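Side-chain contact in CAMP factor (Mobiluncus curtisii, PDB 6JLC), which probably acts as a secreted pore-forming toxin that contributes to the lysis of red blood cells: residues I78-L83 / D130-Y135. Residues are numbered along the deposited sequence; the frame is centred on the assembly and turned at random.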
loop_
_atom_site.group_PDB
_atom_site.type_symbol
_atom_site.label_atom_id
_atom_site.label_comp_id
_atom_site.label_asym_id
_atom_site.label_seq_id
_atom_site.Cartn_x
_atom_site.Cartn_y
_atom_site.Cartn_z
ATOM N N ILE A 78 6.744 11.710 7.601
ATOM C CA ILE A 78 6.665 10.982 6.336
ATOM C C ILE A 78 7.097 9.535 6.527
ATOM O O ILE A 78 6.446 8.610 6.024
ATOM C CB ILE A 78 7.486 11.698 5.247
ATOM C CG1 ILE A 78 6.783 13.017 4.899
ATOM C CG2 ILE A 78 7.585 10.826 3.999
ATOM C CD1 ILE A 78 7.358 13.760 3.728
ATOM N N VAL A 79 8.173 9.306 7.290
ATOM C CA VAL A 79 8.617 7.936 7.540
ATOM C C VAL A 79 7.528 7.154 8.256
ATOM O O VAL A 79 7.247 5.996 7.926
ATOM C CB VAL A 79 9.938 7.943 8.333
ATOM C CG1 VAL A 79 10.249 6.561 8.901
ATOM C CG2 VAL A 79 11.067 8.462 7.441
ATOM N N GLU A 80 6.874 7.793 9.230
ATOM C CA GLU A 80 5.828 7.129 9.996
ATOM C C GLU A 80 4.628 6.797 9.128
ATOM O O GLU A 80 3.994 5.751 9.317
ATOM C CB GLU A 80 5.387 8.015 11.161
ATOM C CG GLU A 80 4.611 7.243 12.232
ATOM C CD GLU A 80 5.521 6.291 12.991
ATOM O OE1 GLU A 80 6.723 6.609 13.110
ATOM O OE2 GLU A 80 5.040 5.244 13.477
ATOM N N ILE A 81 4.264 7.702 8.216
ATOM C CA ILE A 81 3.171 7.407 7.298
ATOM C C ILE A 81 3.508 6.169 6.479
ATOM O O ILE A 81 2.683 5.260 6.316
ATOM C CB ILE A 81 2.888 8.618 6.394
ATOM C CG1 ILE A 81 2.318 9.791 7.216
ATOM C CG2 ILE A 81 1.912 8.229 5.289
ATOM C CD1 ILE A 81 2.341 11.086 6.459
ATOM N N GLY A 82 4.736 6.106 5.959
ATOM C CA GLY A 82 5.163 4.910 5.242
ATOM C C GLY A 82 5.060 3.649 6.088
ATOM O O GLY A 82 4.510 2.635 5.649
ATOM N N LEU A 83 5.592 3.704 7.315
ATOM C CA LEU A 83 5.542 2.528 8.182
ATOM C C LEU A 83 4.109 2.107 8.459
ATOM O O LEU A 83 3.803 0.907 8.504
ATOM C CB LEU A 83 6.255 2.802 9.506
ATOM C CG LEU A 83 7.744 3.096 9.484
ATOM C CD1 LEU A 83 8.202 3.555 10.876
ATOM C CD2 LEU A 83 8.510 1.852 9.019
ATOM N N ASP A 130 -0.523 9.984 16.740
ATOM C CA ASP A 130 -1.876 9.582 16.362
ATOM C C ASP A 130 -1.857 8.406 15.393
ATOM O O ASP A 130 -2.721 7.527 15.466
ATOM C CB ASP A 130 -2.620 10.755 15.745
ATOM C CG ASP A 130 -4.029 10.387 15.321
ATOM O OD1 ASP A 130 -4.873 10.142 16.212
ATOM O OD2 ASP A 130 -4.295 10.350 14.100
ATOM N N LEU A 131 -0.906 8.390 14.456
ATOM C CA LEU A 131 -0.772 7.222 13.591
ATOM C C LEU A 131 -0.517 5.961 14.413
ATOM O O LEU A 131 -1.132 4.917 14.167
ATOM C CB LEU A 131 0.354 7.440 12.587
ATOM C CG LEU A 131 0.111 8.463 11.480
ATOM C CD1 LEU A 131 1.447 8.862 10.818
ATOM C CD2 LEU A 131 -0.863 7.898 10.437
ATOM N N ARG A 132 0.379 6.037 15.401
ATOM C CA ARG A 132 0.702 4.853 16.193
ATOM C C ARG A 132 -0.481 4.429 17.047
ATOM O O ARG A 132 -0.798 3.234 17.133
ATOM C CB ARG A 132 1.923 5.117 17.073
ATOM C CG ARG A 132 3.203 5.277 16.256
ATOM C CD ARG A 132 4.331 5.856 17.076
ATOM N NE ARG A 132 5.536 6.003 16.275
ATOM C CZ ARG A 132 6.671 6.523 16.722
ATOM N NH1 ARG A 132 6.752 6.955 17.974
ATOM N NH2 ARG A 132 7.717 6.627 15.912
ATOM N N ALA A 133 -1.130 5.391 17.699
ATOM C CA ALA A 133 -2.280 5.070 18.536
ATOM C C ALA A 133 -3.406 4.474 17.705
ATOM O O ALA A 133 -4.093 3.539 18.146
ATOM C CB ALA A 133 -2.756 6.322 19.268
ATOM N N THR A 134 -3.607 5.003 16.497
ATOM C CA THR A 134 -4.695 4.517 15.657
ATOM C C THR A 134 -4.403 3.108 15.166
ATOM O O THR A 134 -5.286 2.243 15.195
ATOM C CB THR A 134 -4.932 5.469 14.484
ATOM O OG1 THR A 134 -5.273 6.767 15.000
ATOM C CG2 THR A 134 -6.089 4.979 13.625
ATOM N N TYR A 135 -3.168 2.855 14.736
ATOM C CA TYR A 135 -2.815 1.504 14.315
ATOM C C TYR A 135 -3.021 0.510 15.446
ATOM O O TYR A 135 -3.607 -0.562 15.246
ATOM C CB TYR A 135 -1.375 1.440 13.829
ATOM C CG TYR A 135 -1.052 0.044 13.350
ATOM C CD1 TYR A 135 -1.330 -0.336 12.041
ATOM C CD2 TYR A 135 -0.534 -0.916 14.221
ATOM C CE1 TYR A 135 -1.068 -1.625 11.601
ATOM C CE2 TYR A 135 -0.279 -2.205 13.787
ATOM C CZ TYR A 135 -0.551 -2.548 12.478
ATOM O OH TYR A 135 -0.291 -3.822 12.037
#
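Glu80 overlaps Arg132, and its carboxylate is gripped side-on by two nitrogens of the guanidinium. NE of Arg132 donates to OE2 of Glu80 at 2.9 Å, nearly straight at 167°. NH2 of Arg132 donates to OE1 of Glu80 at 3.0 Å and is more bent. The two flat groups are not coplanar. Their planes stand 75° apart, and both nitrogens meet the carboxylate from above its plane. OE2 lies in the guanidinium plane, while OE1 is tilted from it. So steep an angle rules out the flat, coplanar pairing of the two groups. Arg132 is extended from CG to NE, which carries its guanidinium across to the other helix. With CG of Glu80 anti to the backbone N (chi1 -163°) and the chain bent at chi2, CG lies against Leu131 while the carboxylate turns to the guanidinium. OE2 also lies 3.3 Å from CG of Arg132.

Leu131 packs beside this polar pair. Its CD1 touches CG of Glu80 at 3.8 Å, and the two side chains run past each other in opposite directions. Ile81 turns its CB away from the other helix. Its CG1 still meets CD1 of Leu131 at 3.8 Å, the side chains crossing at a slant. The contact joins helix 68-91 to helix 121-139 in the N-terminal bundle of this chain, formed by helices 8-31, 41-59, 68-91, 97-114 and 121-139. The chain is one piece of a longer protein. The two short segments run nearly parallel, and their axes come within 10.3 Å. Leu131 reaches further, to Ser106 and Val107 of helix 97-114. Ile81 also rests on Leu44 of helix 41-59. The buried carboxylate is probably stabilised in its charged form by the guanidinium of the exposed Arg132.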